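Local coordinates for protein glycerol dehydrogenase (Bacillus coagulans, PDB 6CSJ) that catalyses the NAD+-dependent oxidation of glycerol, probably along with related polyols, and in this double mutant has acquired D-lactate dehydrogenase activity, at residues T116-N121 with V150-K155; S19-Y24 with V89-G94; K46-S51 with Y59-F64; F33-D38 with G94-T99. The protein carries 2 engineered substitutions. All coordinates share one frame; numbering follows the deposited sequence.

All four contacts belong to the parallel sheet of the N-terminal domain and its helices. Contacts 1, 2 and 4 are buried, whereas contact 3 lies toward the periphery, at edge strand 59-63, and is partly buried. Contacts 2 and 4 cover opposite faces of neighbouring strands 87-92 and 32-36, share G94 and are tied by V89-I35 backbone bonding. Contact 3 adds strand 59-63 on the far side of 32-36, and contact 1 adjoins contact 2 where T116 meets G92. The chemistry follows position: contact 2 is purely apolar, contact 1 sets a methionine methyl against an alanine methyl and a carbonyl oxygen, contact 3 mixes apolar packing with a carboxylate chain and a phenol, and contact 4 adds a bridging water.

Contact 1 (T116-N121 with V150-K155); sequences TIASTN and VIMDTK. Engineered in segment 116-121: N121 (natural residue Asp).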
loop_
_atom_site.group_PDB
_atom_site.type_symbol
_atom_site.label_atom_id
_atom_site.label_comp_id
_atom_site.label_asym_id
_atom_site.label_seq_id
_atom_site.Cartn_x
_atom_site.Cartn_y
_atom_site.Cartn_z
ATOM N N THR A 116 -1.579 -1.409 -11.614
ATOM C CA THR A 116 -2.765 -1.948 -12.258
ATOM C C THR A 116 -3.837 -2.350 -11.237
ATOM O O THR A 116 -4.904 -2.854 -11.618
ATOM C CB THR A 116 -2.397 -3.174 -13.115
ATOM O OG1 THR A 116 -1.723 -4.128 -12.295
ATOM C CG2 THR A 116 -1.491 -2.768 -14.249
ATOM N N ILE A 117 -3.538 -2.145 -9.952
ATOM C CA ILE A 117 -4.468 -2.388 -8.840
ATOM C C ILE A 117 -4.252 -1.279 -7.816
ATOM O O ILE A 117 -3.210 -0.609 -7.831
ATOM C CB ILE A 117 -4.228 -3.769 -8.177
ATOM C CG1 ILE A 117 -2.871 -3.792 -7.418
ATOM C CG2 ILE A 117 -4.353 -4.883 -9.219
ATOM C CD1 ILE A 117 -2.343 -5.167 -7.050
ATOM N N ALA A 118 -5.225 -1.089 -6.935
ATOM C CA ALA A 118 -5.155 -0.061 -5.889
ATOM C C ALA A 118 -5.458 -0.722 -4.544
ATOM O O ALA A 118 -6.451 -0.417 -3.888
ATOM C CB ALA A 118 -6.112 1.069 -6.187
ATOM N N SER A 119 -4.553 -1.625 -4.157
ATOM C CA SER A 119 -4.710 -2.515 -3.006
ATOM C C SER A 119 -3.794 -2.211 -1.812
ATOM O O SER A 119 -3.964 -2.809 -0.748
ATOM C CB SER A 119 -4.452 -3.959 -3.462
ATOM O OG SER A 119 -3.133 -4.080 -3.969
ATOM N N THR A 120 -2.799 -1.346 -1.992
ATOM C CA THR A 120 -1.945 -0.936 -0.873
ATOM C C THR A 120 -1.542 0.526 -1.065
ATOM O O THR A 120 -1.735 1.103 -2.141
ATOM C CB THR A 120 -0.651 -1.804 -0.724
ATOM O OG1 THR A 120 0.375 -1.365 -1.651
ATOM C CG2 THR A 120 -0.904 -3.326 -0.935
ATOM N N ASN A 121 -0.957 1.107 -0.021
ATOM C CA ASN A 121 -0.407 2.460 -0.099
ATOM C C ASN A 121 1.113 2.497 -0.400
ATOM O O ASN A 121 1.751 3.535 -0.244
ATOM C CB ASN A 121 -0.760 3.257 1.168
ATOM C CG ASN A 121 -0.181 2.651 2.440
ATOM O OD1 ASN A 121 0.672 1.780 2.398
ATOM N ND2 ASN A 121 -0.663 3.121 3.579
ATOM N N VAL A 150 3.665 8.922 -10.232
ATOM C CA VAL A 150 2.748 7.818 -10.025
ATOM C C VAL A 150 1.554 8.055 -10.960
ATOM O O VAL A 150 0.980 9.145 -10.948
ATOM C CB VAL A 150 2.276 7.745 -8.561
ATOM C CG1 VAL A 150 1.324 6.571 -8.357
ATOM C CG2 VAL A 150 3.483 7.647 -7.638
ATOM N N ILE A 151 1.197 7.043 -11.758
ATOM C CA ILE A 151 0.115 7.144 -12.738
ATOM C C ILE A 151 -0.950 6.078 -12.483
ATOM O O ILE A 151 -0.640 4.891 -12.511
ATOM C CB ILE A 151 0.646 7.021 -14.187
ATOM C CG1 ILE A 151 1.548 8.227 -14.503
ATOM C CG2 ILE A 151 -0.515 6.944 -15.193
ATOM C CD1 ILE A 151 2.201 8.186 -15.863
ATOM N N MET A 152 -2.197 6.510 -12.259
ATOM C CA MET A 152 -3.313 5.609 -11.965
ATOM C C MET A 152 -4.309 5.597 -13.138
ATOM O O MET A 152 -5.085 6.544 -13.326
ATOM C CB MET A 152 -4.035 6.033 -10.671
ATOM C CG MET A 152 -3.150 6.222 -9.450
ATOM S SD MET A 152 -2.108 4.812 -9.023
ATOM C CE MET A 152 -3.284 3.680 -8.279
ATOM N N ASP A 153 -4.264 4.527 -13.931
ATOM C CA ASP A 153 -5.219 4.314 -15.016
ATOM C C ASP A 153 -6.429 3.635 -14.405
ATOM O O ASP A 153 -6.427 2.422 -14.179
ATOM C CB ASP A 153 -4.606 3.454 -16.128
ATOM C CG ASP A 153 -5.443 3.444 -17.411
ATOM O OD1 ASP A 153 -6.690 3.358 -17.342
ATOM O OD2 ASP A 153 -4.831 3.524 -18.495
ATOM N N THR A 154 -7.458 4.426 -14.122
ATOM C CA THR A 154 -8.612 3.940 -13.370
ATOM C C THR A 154 -9.428 2.913 -14.150
ATOM O O THR A 154 -10.074 2.058 -13.547
ATOM C CB THR A 154 -9.506 5.102 -12.921
ATOM O OG1 THR A 154 -9.910 5.870 -14.051
ATOM C CG2 THR A 154 -8.737 5.993 -11.978
ATOM N N LYS A 155 -9.379 2.984 -15.482
ATOM C CA LYS A 155 -10.042 2.007 -16.337
ATOM C C LYS A 155 -9.374 0.645 -16.216
ATOM O O LYS A 155 -10.047 -0.361 -16.045
ATOM C CB LYS A 155 -10.023 2.470 -17.799
ATOM C CG LYS A 155 -10.896 1.650 -18.734
ATOM C CD LYS A 155 -10.489 1.840 -20.197
ATOM C CE LYS A 155 -11.525 1.247 -21.130
ATOM N NZ LYS A 155 -11.443 1.859 -22.484
#
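The loop that follows strand 111-115 takes an irregular course at I117 and A118, while M152 lies in the regular strand 149-153; A118 CA and M152 CA stay 8.5 Å apart, so the gap is spanned by a side chain rather than by paired main chains. That side chain is M152. Its chain is folded at all three torsions (chi1 -52°, chi2 -54°, chi3 -76°), and this folded conformation turns the terminal methyl toward the loop although the residue itself leaves the strand at an angle to it. The methyl lands by two groups: M152 CE is 4.3 Å from I117 O and 4.4 Å from A118 CB. A118 directs its methyl toward the strand, whereas I117 turns its side chain away and offers only its carbonyl oxygen. The two segments bury just 60 Å² between them, the evidence that this is a light van der Waals touch.

Just beyond M152 the strand gives way to a helix, with D153 as N-cap. The K155 N bond to D153 OD1 is weak, 3.3 Å long, but the same oxygen also receives V156 N and D16 N, and D153 OD2 receives L18 N. Further along 116-121, the engineered N121 bonds through its backbone N to D171 and through ND2 to S241.

The contact joins this loop to the C-terminal part of the neighbouring sheet strand. Around it, helix 162-173 covers I117 and A118 through L164 and L165, strand 10-14 flanks M152 with F11 and Q13, and helix 228-248 closes over the methionine with I234 and T238.

Contact 2 (S19-Y24 with V89-G94); sequences SRLSAY and VGIGGG
In the Rossmann-like N-terminal domain, the first turn of helix 21-28 sets L21 against V89 and I91 of the inner strand 87-92, whose C-terminal end runs into the glycine-rich turn G92-G93-G94. The leucine fork divides between the two strand residues. CG stands anti to the backbone N (chi1 179°), which carries both methyls toward the sheet: L21 CD1 lies 4.3 Å from V89 CG1, and L21 CD2 meets I91 CD1 tip to tip at 4.1 Å. V89 and I91, two apart on the strand, both face the helix. With L21 CA and V89 CA 9.4 Å apart, the branched side chains fill the interval, and the contact is wholly apolar and buried.

Beyond I91, G92 takes a backbone conformation (phi 142°, psi -149°) in which a CB would collide with the preceding carbonyl oxygen. G93 then N-caps helix 94-106; in relatives this turn receives the dinucleotide pyrophosphate, and it probably does so here.

L21 also rests on I34 of strand 32-36, helix 38-51 joins through V40 and V48 against I91, and Y24 packs on F149 and I151 of strand 149-153.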
loop_
_atom_site.group_PDB
_atom_site.type_symbol
_atom_site.label_atom_id
_atom_site.label_comp_id
_atom_site.label_asym_id
_atom_site.label_seq_id
_atom_site.Cartn_x
_atom_site.Cartn_y
_atom_site.Cartn_z
ATOM N N SER A 19 -2.694 5.167 -22.157
ATOM C CA SER A 19 -2.715 5.580 -23.562
ATOM C C SER A 19 -1.951 6.885 -23.793
ATOM O O SER A 19 -1.645 7.201 -24.930
ATOM C CB SER A 19 -4.155 5.740 -24.076
ATOM O OG SER A 19 -4.703 6.987 -23.662
ATOM N N ARG A 20 -1.674 7.645 -22.732
ATOM C CA ARG A 20 -0.818 8.836 -22.797
ATOM C C ARG A 20 0.542 8.613 -22.121
ATOM O O ARG A 20 1.231 9.591 -21.780
ATOM C CB ARG A 20 -1.527 10.037 -22.142
ATOM C CG ARG A 20 -2.729 10.555 -22.913
ATOM C CD ARG A 20 -3.560 11.547 -22.101
ATOM N NE ARG A 20 -5.003 11.287 -22.259
ATOM C CZ ARG A 20 -5.768 10.506 -21.482
ATOM N NH1 ARG A 20 -5.282 9.855 -20.442
ATOM N NH2 ARG A 20 -7.054 10.366 -21.777
ATOM N N LEU A 21 0.958 7.352 -21.953
ATOM C CA LEU A 21 2.208 7.055 -21.251
ATOM C C LEU A 21 3.401 7.755 -21.896
ATOM O O LEU A 21 4.256 8.293 -21.184
ATOM C CB LEU A 21 2.466 5.548 -21.171
ATOM C CG LEU A 21 3.762 5.102 -20.468
ATOM C CD1 LEU A 21 3.869 5.690 -19.060
ATOM C CD2 LEU A 21 3.843 3.587 -20.412
ATOM N N SER A 22 3.437 7.755 -23.233
ATOM C CA SER A 22 4.499 8.418 -24.000
ATOM C C SER A 22 4.587 9.913 -23.732
ATOM O O SER A 22 5.677 10.459 -23.685
ATOM C CB SER A 22 4.340 8.163 -25.508
ATOM O OG SER A 22 3.217 8.826 -26.039
ATOM N N ALA A 23 3.452 10.577 -23.540
ATOM C CA ALA A 23 3.463 12.001 -23.172
ATOM C C ALA A 23 4.156 12.229 -21.816
ATOM O O ALA A 23 4.889 13.215 -21.655
ATOM C CB ALA A 23 2.053 12.566 -23.156
ATOM N N TYR A 24 3.945 11.310 -20.868
ATOM C CA TYR A 24 4.569 11.407 -19.537
ATOM C C TYR A 24 6.062 11.021 -19.542
ATOM O O TYR A 24 6.880 11.768 -18.990
ATOM C CB TYR A 24 3.772 10.606 -18.488
ATOM C CG TYR A 24 2.340 11.102 -18.339
ATOM C CD1 TYR A 24 2.077 12.406 -17.920
ATOM C CD2 TYR A 24 1.249 10.276 -18.650
ATOM C CE1 TYR A 24 0.773 12.878 -17.802
ATOM C CE2 TYR A 24 -0.059 10.740 -18.540
ATOM C CZ TYR A 24 -0.290 12.049 -18.129
ATOM O OH TYR A 24 -1.584 12.513 -18.007
ATOM N N VAL A 89 9.948 2.718 -16.240
ATOM C CA VAL A 89 8.528 2.617 -15.954
ATOM C C VAL A 89 8.250 1.211 -15.455
ATOM O O VAL A 89 8.738 0.240 -16.038
ATOM C CB VAL A 89 7.661 2.897 -17.205
ATOM C CG1 VAL A 89 6.174 2.849 -16.850
ATOM C CG2 VAL A 89 8.040 4.236 -17.833
ATOM N N GLY A 90 7.470 1.116 -14.377
ATOM C CA GLY A 90 6.943 -0.156 -13.885
ATOM C C GLY A 90 5.436 -0.131 -14.011
ATOM O O GLY A 90 4.809 0.867 -13.672
ATOM N N ILE A 91 4.860 -1.222 -14.516
ATOM C CA ILE A 91 3.420 -1.349 -14.703
ATOM C C ILE A 91 2.994 -2.695 -14.136
ATOM O O ILE A 91 3.454 -3.737 -14.594
ATOM C CB ILE A 91 3.010 -1.247 -16.203
ATOM C CG1 ILE A 91 3.665 -0.025 -16.878
ATOM C CG2 ILE A 91 1.485 -1.166 -16.343
ATOM C CD1 ILE A 91 3.355 0.119 -18.355
ATOM N N GLY A 92 2.122 -2.674 -13.128
ATOM C CA GLY A 92 1.646 -3.904 -12.503
ATOM C C GLY A 92 1.475 -3.790 -11.004
ATOM O O GLY A 92 1.159 -2.726 -10.482
ATOM N N GLY A 93 1.687 -4.918 -10.326
ATOM C CA GLY A 93 1.602 -5.013 -8.874
ATOM C C GLY A 93 2.862 -4.540 -8.187
ATOM O O GLY A 93 3.841 -4.139 -8.846
ATOM N N GLY A 94 2.838 -4.606 -6.853
ATOM C CA GLY A 94 3.903 -4.083 -5.997
ATOM C C GLY A 94 5.308 -4.553 -6.313
ATOM O O GLY A 94 6.251 -3.744 -6.301
#

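Contact 3 (K46-S51 with Y59-F64); sequences KTVEES and YQMALF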
loop_
_atom_site.group_PDB
_atom_site.type_symbol
_atom_site.label_atom_id
_atom_site.label_comp_id
_atom_site.label_asym_id
_atom_site.label_seq_id
_atom_site.Cartn_x
_atom_site.Cartn_y
_atom_site.Cartn_z
ATOM N N LYS A 46 -0.716 -3.520 -25.827
ATOM C CA LYS A 46 -1.240 -2.842 -27.011
ATOM C C LYS A 46 -1.445 -1.348 -26.771
ATOM O O LYS A 46 -1.106 -0.538 -27.629
ATOM C CB LYS A 46 -2.550 -3.485 -27.500
ATOM C CG LYS A 46 -2.802 -3.304 -28.993
ATOM C CD LYS A 46 -3.809 -4.305 -29.552
ATOM C CE LYS A 46 -3.826 -4.292 -31.079
ATOM N NZ LYS A 46 -4.449 -3.053 -31.622
ATOM N N THR A 47 -1.992 -0.991 -25.611
ATOM C CA THR A 47 -2.225 0.420 -25.249
ATOM C C THR A 47 -0.922 1.205 -25.177
ATOM O O THR A 47 -0.842 2.330 -25.673
ATOM C CB THR A 47 -2.950 0.545 -23.890
ATOM O OG1 THR A 47 -4.155 -0.222 -23.920
ATOM C CG2 THR A 47 -3.278 2.002 -23.560
ATOM N N VAL A 48 0.094 0.596 -24.566
ATOM C CA VAL A 48 1.411 1.225 -24.416
ATOM C C VAL A 48 2.065 1.422 -25.790
ATOM O O VAL A 48 2.482 2.531 -26.131
ATOM C CB VAL A 48 2.316 0.402 -23.464
ATOM C CG1 VAL A 48 3.756 0.907 -23.480
ATOM C CG2 VAL A 48 1.756 0.440 -22.047
ATOM N N GLU A 49 2.120 0.347 -26.572
ATOM C CA GLU A 49 2.613 0.382 -27.960
ATOM C C GLU A 49 1.925 1.485 -28.788
ATOM O O GLU A 49 2.597 2.276 -29.450
ATOM C CB GLU A 49 2.443 -1.008 -28.623
ATOM C CG GLU A 49 3.453 -2.059 -28.142
ATOM C CD GLU A 49 3.214 -3.468 -28.688
ATOM O OE1 GLU A 49 2.451 -3.641 -29.671
ATOM O OE2 GLU A 49 3.781 -4.405 -28.090
ATOM N N GLU A 50 0.597 1.541 -28.719
ATOM C CA GLU A 50 -0.177 2.569 -29.439
ATOM C C GLU A 50 0.082 3.996 -28.947
ATOM O O GLU A 50 -0.050 4.925 -29.697
ATOM C CB GLU A 50 -1.685 2.247 -29.429
ATOM C CG GLU A 50 -2.019 1.088 -30.378
ATOM C CD GLU A 50 -3.487 0.729 -30.446
ATOM O OE1 GLU A 50 -4.165 0.752 -29.401
ATOM O OE2 GLU A 50 -3.968 0.480 -31.577
ATOM N N SER A 51 0.413 4.151 -27.663
ATOM C CA SER A 51 0.796 5.458 -27.095
ATOM C C SER A 51 2.037 6.052 -27.725
ATOM O O SER A 51 2.156 7.272 -27.828
ATOM C CB SER A 51 0.994 5.371 -25.579
ATOM O OG SER A 51 1.569 6.558 -25.062
ATOM N N TYR A 59 10.851 4.117 -26.662
ATOM C CA TYR A 59 10.603 3.147 -25.615
ATOM C C TYR A 59 11.047 1.730 -26.007
ATOM O O TYR A 59 11.198 1.432 -27.188
ATOM C CB TYR A 59 9.112 3.107 -25.272
ATOM C CG TYR A 59 8.305 2.196 -26.176
ATOM C CD1 TYR A 59 8.016 2.569 -27.492
ATOM C CD2 TYR A 59 7.844 0.962 -25.722
ATOM C CE1 TYR A 59 7.277 1.737 -28.324
ATOM C CE2 TYR A 59 7.122 0.115 -26.556
ATOM C CZ TYR A 59 6.845 0.509 -27.852
ATOM O OH TYR A 59 6.148 -0.322 -28.684
ATOM N N GLN A 60 11.235 0.872 -25.005
ATOM C CA GLN A 60 11.299 -0.571 -25.198
ATOM C C GLN A 60 10.659 -1.262 -24.004
ATOM O O GLN A 60 10.829 -0.826 -22.866
ATOM C CB GLN A 60 12.739 -1.054 -25.323
ATOM C CG GLN A 60 13.337 -0.939 -26.723
ATOM C CD GLN A 60 14.608 -1.754 -26.878
ATOM O OE1 GLN A 60 15.712 -1.200 -26.948
ATOM N NE2 GLN A 60 14.461 -3.080 -26.912
ATOM N N MET A 61 9.934 -2.345 -24.279
ATOM C CA MET A 61 9.345 -3.193 -23.256
ATOM C C MET A 61 10.381 -4.166 -22.769
ATOM O O MET A 61 11.265 -4.548 -23.523
ATOM C CB MET A 61 8.162 -3.989 -23.818
ATOM C CG MET A 61 7.025 -3.152 -24.379
ATOM S SD MET A 61 6.143 -2.226 -23.104
ATOM C CE MET A 61 5.317 -3.519 -22.169
ATOM N N ALA A 62 10.267 -4.561 -21.506
ATOM C CA ALA A 62 11.122 -5.579 -20.918
ATOM C C ALA A 62 10.257 -6.483 -20.069
ATOM O O ALA A 62 9.456 -5.998 -19.273
ATOM C CB ALA A 62 12.203 -4.931 -20.076
ATOM N N LEU A 63 10.416 -7.792 -20.249
ATOM C CA LEU A 63 9.645 -8.786 -19.513
ATOM C C LEU A 63 10.224 -8.965 -18.104
ATOM O O LEU A 63 11.395 -9.294 -17.943
ATOM C CB LEU A 63 9.621 -10.121 -20.263
ATOM C CG LEU A 63 8.805 -11.263 -19.644
ATOM C CD1 LEU A 63 7.334 -10.914 -19.636
ATOM C CD2 LEU A 63 9.041 -12.581 -20.373
ATOM N N PHE A 64 9.381 -8.752 -17.099
ATOM C CA PHE A 64 9.725 -8.937 -15.680
ATOM C C PHE A 64 9.466 -10.392 -15.292
ATOM O O PHE A 64 8.422 -10.942 -15.621
ATOM C CB PHE A 64 8.863 -7.979 -14.840
ATOM C CG PHE A 64 9.041 -8.094 -13.348
ATOM C CD1 PHE A 64 10.294 -7.974 -12.763
ATOM C CD2 PHE A 64 7.931 -8.272 -12.518
ATOM C CE1 PHE A 64 10.444 -8.059 -11.377
ATOM C CE2 PHE A 64 8.077 -8.361 -11.138
ATOM C CZ PHE A 64 9.332 -8.259 -10.568
#
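With chi1 at 85° the Y59 ring sits over its own backbone, flanked by N and C, and from there the phenol reaches across to E49 of the helix; M61 doubles back through its second and third torsions (both -68°) and folds its sulfur toward V48. The hydroxyl makes the closest approach. Y59 OH lies 3.3 Å from E49 CG, and is followed by E49 CA at 3.7 Å and E49 CB at 3.8 Å. It is therefore the aliphatic stem of the glutamate, near its helical root, that receives the phenol oxygen. The two side chains run obliquely past one another, with carboxylate and ring planes 35° apart.

Deeper in, the pairing is apolar: V48 CG1 is 4.0 Å from M61 SD, the valine pointing this methyl at the strand. M61 also attends to its own neighbour two residues back, with its CG in the plane of the Y59 ring at the edge. Y59 and M61 thus form one continuous surface for the helix to rest on.

These pieces are the last two elements of a beta-alpha-beta unit, strand 32-36, helix 38-51 and strand 59-63, and the contact fastens the helix back onto the strand that follows it. The nearest alpha carbons, E49 CA and Y59 CA, are 8.8 Å apart. Burial falls off across the contact: V48 is buried, Y59 and M61 are partly exposed, and E49 is exposed. On the helix's outward side K46 NZ pairs with E50 OE2 at 3.6 Å as a salt bridge one turn apart. I34 of strand 32-36 is touched by both V48 and M61, while the ring of Y59 stacks with that of Y52.

Contact 4 (F33-D38 with G94-T99); sequences FIIADD and GKTLDT
The side chains of I35 and T96 lie alongside each other, pointing opposite ways, the strand residue and the helix residue each directed at the other's element. The threonine meets the strand with its methyl: T96 CG2 sits 3.6 Å from I35 O and 4.2 Å from both I35 CG2 and A36 CA. This follows from a chi1 of -55°, which puts CG2 anti to the backbone N and swings OG1 to a different side. There the hydroxyl finds a water, which lies 3.0 Å from T96 OG1 and accepts from D37 N at 2.9 Å. The one side chain thus gives the strand an apolar branch and a water-mediated polar link to the backbone N of D37, the N-cap of helix 38-51.

T99 points the same way one turn on but turns its hydroxyl back to its own helix. T99 OG1 bonds to K95 O at 2.7 Å, tilted 29° from the carbonyl plane, and T99 N reaches that oxygen from the opposite face, so two bonds grip it.

Helix 94-106, which follows strand 87-92, thus packs on the face of the parallel sheet opposite helix 21-28, as in a layered alpha/beta (Rossmann-like) fold, with F64 touching both threonines and L76 of helix 70-82 adjoining T99.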
loop_
_atom_site.group_PDB
_atom_site.type_symbol
_atom_site.label_atom_id
_atom_site.label_comp_id
_atom_site.label_asym_id
_atom_site.label_seq_id
_atom_site.Cartn_x
_atom_site.Cartn_y
_atom_site.Cartn_z
ATOM N N PHE A 33 12.287 2.696 -20.492
ATOM C CA PHE A 33 12.457 1.270 -20.263
ATOM C C PHE A 33 11.245 0.816 -19.433
ATOM O O PHE A 33 11.127 1.165 -18.264
ATOM C CB PHE A 33 13.785 1.031 -19.529
ATOM C CG PHE A 33 14.114 -0.416 -19.298
ATOM C CD1 PHE A 33 14.598 -1.202 -20.331
ATOM C CD2 PHE A 33 13.974 -0.987 -18.033
ATOM C CE1 PHE A 33 14.919 -2.540 -20.120
ATOM C CE2 PHE A 33 14.294 -2.321 -17.816
ATOM C CZ PHE A 33 14.761 -3.100 -18.858
ATOM N N ILE A 34 10.357 0.041 -20.050
ATOM C CA ILE A 34 9.039 -0.241 -19.497
ATOM C C ILE A 34 8.957 -1.693 -19.016
ATOM O O ILE A 34 8.888 -2.616 -19.826
ATOM C CB ILE A 34 7.932 0.102 -20.535
ATOM C CG1 ILE A 34 8.014 1.593 -20.907
ATOM C CG2 ILE A 34 6.553 -0.253 -19.996
ATOM C CD1 ILE A 34 7.062 2.051 -21.979
ATOM N N ILE A 35 8.960 -1.873 -17.695
ATOM C CA ILE A 35 8.997 -3.187 -17.062
ATOM C C ILE A 35 7.572 -3.653 -16.761
ATOM O O ILE A 35 6.793 -2.917 -16.176
ATOM C CB ILE A 35 9.816 -3.142 -15.750
ATOM C CG1 ILE A 35 11.237 -2.641 -16.015
ATOM C CG2 ILE A 35 9.883 -4.511 -15.087
ATOM C CD1 ILE A 35 11.976 -2.212 -14.757
ATOM N N ALA A 36 7.259 -4.887 -17.150
ATOM C CA ALA A 36 5.967 -5.509 -16.869
ATOM C C ALA A 36 6.071 -7.032 -16.962
ATOM O O ALA A 36 6.831 -7.554 -17.788
ATOM C CB ALA A 36 4.915 -4.999 -17.833
ATOM N N ASP A 37 5.317 -7.747 -16.123
ATOM C CA ASP A 37 5.307 -9.211 -16.181
ATOM C C ASP A 37 4.503 -9.738 -17.381
ATOM O O ASP A 37 3.942 -8.951 -18.153
ATOM C CB ASP A 37 4.838 -9.827 -14.839
ATOM C CG ASP A 37 3.366 -9.588 -14.526
ATOM O OD1 ASP A 37 2.575 -9.199 -15.403
ATOM O OD2 ASP A 37 2.987 -9.842 -13.381
ATOM N N ASP A 38 4.457 -11.061 -17.526
ATOM C CA ASP A 38 3.744 -11.714 -18.620
ATOM C C ASP A 38 2.274 -11.276 -18.720
ATOM O O ASP A 38 1.829 -10.786 -19.757
ATOM C CB ASP A 38 3.832 -13.246 -18.484
ATOM C CG ASP A 38 3.343 -13.966 -19.726
ATOM O OD1 ASP A 38 3.949 -13.754 -20.802
ATOM O OD2 ASP A 38 2.356 -14.730 -19.626
ATOM N N GLY A 94 2.838 -4.606 -6.853
ATOM C CA GLY A 94 3.903 -4.083 -5.997
ATOM C C GLY A 94 5.308 -4.553 -6.313
ATOM O O GLY A 94 6.251 -3.744 -6.301
ATOM N N LYS A 95 5.454 -5.847 -6.602
ATOM C CA LYS A 95 6.769 -6.390 -6.947
ATOM C C LYS A 95 7.348 -5.738 -8.213
ATOM O O LYS A 95 8.530 -5.377 -8.241
ATOM C CB LYS A 95 6.718 -7.914 -7.073
ATOM C CG LYS A 95 6.604 -8.657 -5.739
ATOM C CD LYS A 95 6.516 -10.167 -6.000
ATOM C CE LYS A 95 6.046 -10.969 -4.786
ATOM N NZ LYS A 95 7.051 -10.977 -3.689
ATOM N N THR A 96 6.516 -5.557 -9.235
ATOM C CA THR A 96 6.939 -4.849 -10.455
ATOM C C THR A 96 7.294 -3.387 -10.184
ATOM O O THR A 96 8.315 -2.896 -10.657
ATOM C CB THR A 96 5.853 -4.890 -11.553
ATOM O OG1 THR A 96 5.478 -6.250 -11.832
ATOM C CG2 THR A 96 6.351 -4.243 -12.832
ATOM N N LEU A 97 6.452 -2.699 -9.429
ATOM C CA LEU A 97 6.650 -1.269 -9.148
ATOM C C LEU A 97 7.927 -1.053 -8.356
ATOM O O LEU A 97 8.718 -0.179 -8.679
ATOM C CB LEU A 97 5.448 -0.677 -8.381
ATOM C CG LEU A 97 4.064 -0.789 -9.043
ATOM C CD1 LEU A 97 3.004 -0.091 -8.217
ATOM C CD2 LEU A 97 4.074 -0.248 -10.467
ATOM N N ASP A 98 8.135 -1.879 -7.336
ATOM C CA ASP A 98 9.357 -1.813 -6.520
ATOM C C ASP A 98 10.626 -2.113 -7.325
ATOM O O ASP A 98 11.669 -1.475 -7.112
ATOM C CB ASP A 98 9.247 -2.751 -5.298
ATOM C CG ASP A 98 8.240 -2.246 -4.242
ATOM O OD1 ASP A 98 7.623 -1.170 -4.428
ATOM O OD2 ASP A 98 8.088 -2.938 -3.213
ATOM N N THR A 99 10.530 -3.061 -8.253
ATOM C CA THR A 99 11.639 -3.379 -9.158
ATOM C C THR A 99 12.012 -2.154 -9.996
ATOM O O THR A 99 13.189 -1.819 -10.116
ATOM C CB THR A 99 11.291 -4.595 -10.052
ATOM O OG1 THR A 99 11.055 -5.735 -9.226
ATOM C CG2 THR A 99 12.394 -4.913 -11.034
HETATM O O HOH W 1 3.735 -6.308 -14.224
#